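Local coordinates for adenosylmethionine-8-amino-7-oxononanoate aminotransferase (Methanocaldococcus jannaschii, PDB 6ZHK), which probably transfers the amino group of S-adenosyl-L-methionine to 7-keto-8-aminopelargonic acid in biotin biosynthesis, with pyridoxal 5'-phosphate as cofactor, at residues 304-310 with 344-349; 131-135 with 331-335. Residues are numbered along the deposited sequence.

Two ways of holding a loop against a helix occur in this aminotransferase chain. Contact 1 (304-310 with 344-349) is apolar across its interface, whereas contact 2 (131-135 with 331-335) relies largely on polar side chains and water. Their centres lie about 25 Å apart and their nearest atoms about 13 Å, yet their segments alternate along the chain and both reach the second subunit. Strand 311-315 connects them: it follows the loop of contact 1, and M132 of contact 2 packs on it. Each lies near a predicted site: T304 is about 7 Å, side chain to side chain, from K301, the predicted cofactor lysine, not carrying the cofactor in this structure, and H335 directly precedes G336, a predicted substrate-binding residue.

Contact 1 (304-310 with 344-349)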
# COMPACT_ATOMS: atom_id res chain seq x y z
N THR A 304 0.15 10.92 9.23
CA THR A 304 -1.01 10.75 10.10
C THR A 304 -0.61 10.84 11.58
O THR A 304 -1.37 10.43 12.43
CB THR A 304 -1.64 9.37 9.84
OG1 THR A 304 -0.55 8.49 10.08
CG2 THR A 304 -2.10 9.26 8.41
N GLY A 305 0.62 11.31 11.84
CA GLY A 305 1.18 11.34 13.19
C GLY A 305 1.58 9.95 13.66
O GLY A 305 2.00 9.79 14.78
N GLY A 306 1.48 8.95 12.78
CA GLY A 306 1.98 7.63 13.10
C GLY A 306 0.82 6.68 13.36
O GLY A 306 1.07 5.57 13.82
N TYR A 307 -0.44 7.13 13.13
CA TYR A 307 -1.56 6.32 13.61
C TYR A 307 -2.23 5.50 12.53
O TYR A 307 -2.89 4.48 12.86
CB TYR A 307 -2.65 7.14 14.32
CG TYR A 307 -2.25 7.71 15.66
CD1 TYR A 307 -0.94 7.56 16.15
CD2 TYR A 307 -3.17 8.39 16.48
CE1 TYR A 307 -0.57 8.06 17.40
CE2 TYR A 307 -2.78 8.92 17.71
CZ TYR A 307 -1.48 8.77 18.18
OH TYR A 307 -1.13 9.30 19.42
N LEU A 308 -2.06 5.91 11.27
CA LEU A 308 -2.70 5.18 10.17
C LEU A 308 -1.80 5.27 8.91
O LEU A 308 -0.99 6.19 8.74
CB LEU A 308 -4.08 5.81 9.89
CG LEU A 308 -5.25 5.37 10.77
CD1 LEU A 308 -6.44 6.32 10.56
CD2 LEU A 308 -5.67 3.92 10.42
N PRO A 309 -1.99 4.35 7.96
CA PRO A 309 -1.24 4.36 6.70
C PRO A 309 -1.85 5.33 5.71
O PRO A 309 -2.70 4.98 4.90
CB PRO A 309 -1.34 2.90 6.23
CG PRO A 309 -2.66 2.47 6.70
CD PRO A 309 -2.82 3.12 8.07
N LEU A 310 -1.27 6.53 5.66
CA LEU A 310 -1.54 7.40 4.52
C LEU A 310 -0.24 7.82 3.83
O LEU A 310 0.77 8.06 4.49
CB LEU A 310 -2.31 8.64 4.99
CG LEU A 310 -2.79 9.56 3.86
CD1 LEU A 310 -3.79 8.80 2.96
CD2 LEU A 310 -3.48 10.78 4.47
N LEU A 344 -10.99 8.00 7.17
CA LEU A 344 -10.25 7.82 8.42
C LEU A 344 -8.77 8.20 8.29
O LEU A 344 -8.23 8.92 9.14
CB LEU A 344 -10.41 6.39 8.92
CG LEU A 344 -11.86 5.97 9.18
CD1 LEU A 344 -11.87 4.57 9.77
CD2 LEU A 344 -12.66 7.01 10.11
N LEU A 345 -8.10 7.78 7.18
CA LEU A 345 -6.69 8.10 7.01
C LEU A 345 -6.58 9.61 6.97
O LEU A 345 -5.67 10.17 7.59
CB LEU A 345 -6.09 7.54 5.69
CG LEU A 345 -6.41 6.06 5.41
CD1 LEU A 345 -5.68 5.54 4.19
CD2 LEU A 345 -6.00 5.19 6.59
N CYS A 346 -7.49 10.28 6.24
CA CYS A 346 -7.27 11.70 6.02
C CYS A 346 -7.62 12.49 7.28
O CYS A 346 -7.03 13.55 7.58
CB CYS A 346 -8.20 12.17 4.89
SG CYS A 346 -7.67 11.61 3.25
N SER A 347 -8.56 11.96 8.05
CA SER A 347 -8.91 12.63 9.31
C SER A 347 -7.70 12.66 10.26
O SER A 347 -7.48 13.71 10.89
CB SER A 347 -10.11 11.97 9.94
OG SER A 347 -9.73 10.70 10.50
N ALA A 348 -6.92 11.55 10.36
CA ALA A 348 -5.73 11.54 11.22
C ALA A 348 -4.75 12.61 10.74
O ALA A 348 -4.16 13.33 11.57
CB ALA A 348 -5.07 10.19 11.34
N ALA A 349 -4.55 12.70 9.42
CA ALA A 349 -3.58 13.66 8.91
C ALA A 349 -4.02 15.09 9.17
O ALA A 349 -3.17 15.96 9.41
CB ALA A 349 -3.32 13.46 7.42
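A loop can be shaped by its own hydroxyl and still owe its seating to apolar side chains. T304, in the p rotamer, turns OG1 toward the backbone of its own loop, where it donates to L308 O (2.7 Å) and receives weak bonds from the N atoms of G306 and Y307. The weak pair lies inside the type I' turn T304-Y307, whose two middle positions, both with positive phi, are glycines; the bond to L308 O ties the turn to the residue after it. T304 CG2 lies 3.8 Å from L345 O, and T304 CB 3.8 Å from A348 CB; small A348 and A349 let the CA atoms of T304 and A349 approach to 4.1 Å. In this fold-type I aminotransferase the loop follows the predicted cofactor lysine K301 and leads into strand 311-315, antiparallel in the seven-stranded sheet. L345 (m, t) is the most covered residue: its CD1 lies 3.1 Å from P309 O and its CD2 3.9 Å from L308 CB. L308 (m, t) sends CD1 to within 4.2 Å of A348 CB and 3.5 Å of L344 O. L310 (t, p) spreads over the helix, CD1 3.8 Å from L345 CB and CD2 4.0 Å from A349 CB. Y339 of the second subunit packs on T304 and P309.

Contact 2 (131-135 with 331-335); sequences KMAYQ and KQLYH
This is a buried helix-to-loop contact, bridged by water, between the middle of helix 122-140 and the loop that precedes helix 343-358, at the subunit interface. Segment 131-135 is regular alpha helix, with Q135 N bonded to K131 O at 2.8 Å; segment 331-335 is irregular, largely extended from Q332 on and bent by an inverse gamma turn centred on Y334, which brings H335 N 2.9 Å from L333 O in a weak bond. The closest CA atoms, those of M132 and L333, are 7.4 Å apart, a gap wide enough for side chains and water. K131 (m, t, p, t), kinked at chi3, reaches across to donate from NZ to ND1 of H335 (chi1 t) at 2.9 Å, near the plane of the ring; NZ also bonds D158 O of the second subunit. In the fold-type I architecture of class-III aminotransferases this helix starts at the predicted cofactor-binding residues G122 and A123, while H335 adjoins G336, a predicted substrate-binding residue. Water 1 bridges K131 NZ (2.9 Å) and Y334 O (2.6 Å). Q135 (t, t) uses both ends of its amide: water 2 joins OE1 (2.8 Å) to Y334 N (2.9 Å), and water 3 joins NE2 (3.0 Å) to Q332 O (2.7 Å). Next to these bridges L333 (t, p) places CD2 3.8 Å from CG of M132 (m, t, t), and both side chains pack on F117 of strand 115-119.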
# COMPACT_ATOMS: atom_id res chain seq x y z
N LYS A 131 5.70 6.18 -12.03
CA LYS A 131 4.81 5.99 -13.16
C LYS A 131 4.43 7.33 -13.76
O LYS A 131 4.37 7.46 -14.97
CB LYS A 131 3.59 5.14 -12.82
CG LYS A 131 3.94 3.71 -12.39
CD LYS A 131 2.69 2.95 -12.00
CE LYS A 131 1.52 3.09 -12.98
NZ LYS A 131 0.39 2.21 -12.58
N MET A 132 4.26 8.36 -12.91
CA MET A 132 3.93 9.69 -13.39
C MET A 132 5.10 10.19 -14.24
O MET A 132 4.84 10.75 -15.31
CB MET A 132 3.73 10.63 -12.18
CG MET A 132 2.40 10.40 -11.48
SD MET A 132 2.43 11.45 -10.03
CE MET A 132 0.73 11.34 -9.49
N ALA A 133 6.34 10.01 -13.75
CA ALA A 133 7.53 10.56 -14.40
C ALA A 133 7.68 9.85 -15.76
O ALA A 133 7.79 10.50 -16.77
CB ALA A 133 8.77 10.40 -13.54
N TYR A 134 7.49 8.52 -15.75
CA TYR A 134 7.66 7.72 -16.95
C TYR A 134 6.62 8.17 -17.98
O TYR A 134 6.95 8.41 -19.18
CB TYR A 134 7.54 6.22 -16.66
CG TYR A 134 7.71 5.41 -17.94
CD1 TYR A 134 8.99 5.17 -18.44
CD2 TYR A 134 6.61 4.98 -18.69
CE1 TYR A 134 9.17 4.47 -19.64
CE2 TYR A 134 6.79 4.34 -19.90
CZ TYR A 134 8.06 4.07 -20.36
OH TYR A 134 8.24 3.42 -21.57
N GLN A 135 5.37 8.21 -17.53
CA GLN A 135 4.29 8.47 -18.49
C GLN A 135 4.26 9.93 -18.90
O GLN A 135 3.92 10.23 -20.05
CB GLN A 135 2.95 7.93 -18.00
CG GLN A 135 1.85 8.16 -19.04
CD GLN A 135 0.62 7.39 -18.68
OE1 GLN A 135 0.43 6.98 -17.53
NE2 GLN A 135 -0.30 7.33 -19.63
N LYS A 331 -5.32 9.29 -21.92
CA LYS A 331 -4.12 9.90 -21.39
C LYS A 331 -4.10 9.94 -19.84
O LYS A 331 -3.12 10.39 -19.28
CB LYS A 331 -4.02 11.36 -21.83
CG LYS A 331 -3.81 11.48 -23.33
CD LYS A 331 -3.92 12.90 -23.80
CE LYS A 331 -2.76 13.73 -23.31
NZ LYS A 331 -2.97 15.17 -23.60
N GLN A 332 -5.19 9.56 -19.20
CA GLN A 332 -5.30 9.65 -17.74
C GLN A 332 -4.36 8.63 -17.11
O GLN A 332 -3.97 7.65 -17.75
CB GLN A 332 -6.74 9.46 -17.25
CG GLN A 332 -7.37 8.05 -17.47
CD GLN A 332 -8.19 8.04 -18.75
OE1 GLN A 332 -7.69 8.40 -19.82
NE2 GLN A 332 -9.45 7.63 -18.65
N LEU A 333 -3.99 8.91 -15.85
CA LEU A 333 -3.10 8.00 -15.12
C LEU A 333 -3.99 6.88 -14.58
O LEU A 333 -4.85 7.10 -13.69
CB LEU A 333 -2.49 8.79 -13.98
CG LEU A 333 -1.55 7.94 -13.11
CD1 LEU A 333 -0.38 7.46 -13.93
CD2 LEU A 333 -0.99 8.77 -11.94
N TYR A 334 -3.85 5.71 -15.18
CA TYR A 334 -4.72 4.62 -14.77
C TYR A 334 -4.12 3.95 -13.52
O TYR A 334 -3.64 2.82 -13.55
CB TYR A 334 -4.83 3.60 -15.92
CG TYR A 334 -5.67 4.02 -17.10
CD1 TYR A 334 -7.07 4.11 -17.03
CD2 TYR A 334 -5.08 4.28 -18.32
CE1 TYR A 334 -7.84 4.53 -18.11
CE2 TYR A 334 -5.83 4.72 -19.41
CZ TYR A 334 -7.21 4.81 -19.32
OH TYR A 334 -7.95 5.15 -20.43
N HIS A 335 -4.22 4.64 -12.37
CA HIS A 335 -3.62 4.15 -11.14
C HIS A 335 -4.58 4.58 -10.03
O HIS A 335 -5.22 5.63 -10.11
CB HIS A 335 -2.27 4.85 -10.88
CG HIS A 335 -1.50 4.19 -9.81
ND1 HIS A 335 -0.46 3.35 -10.08
CD2 HIS A 335 -1.65 4.18 -8.46
CE1 HIS A 335 0.03 2.88 -8.95
NE2 HIS A 335 -0.68 3.38 -7.97
O HOH W 1 -1.42 2.56 -14.86
O HOH W 2 -1.66 5.17 -17.01
O HOH W 3 -3.15 6.49 -20.04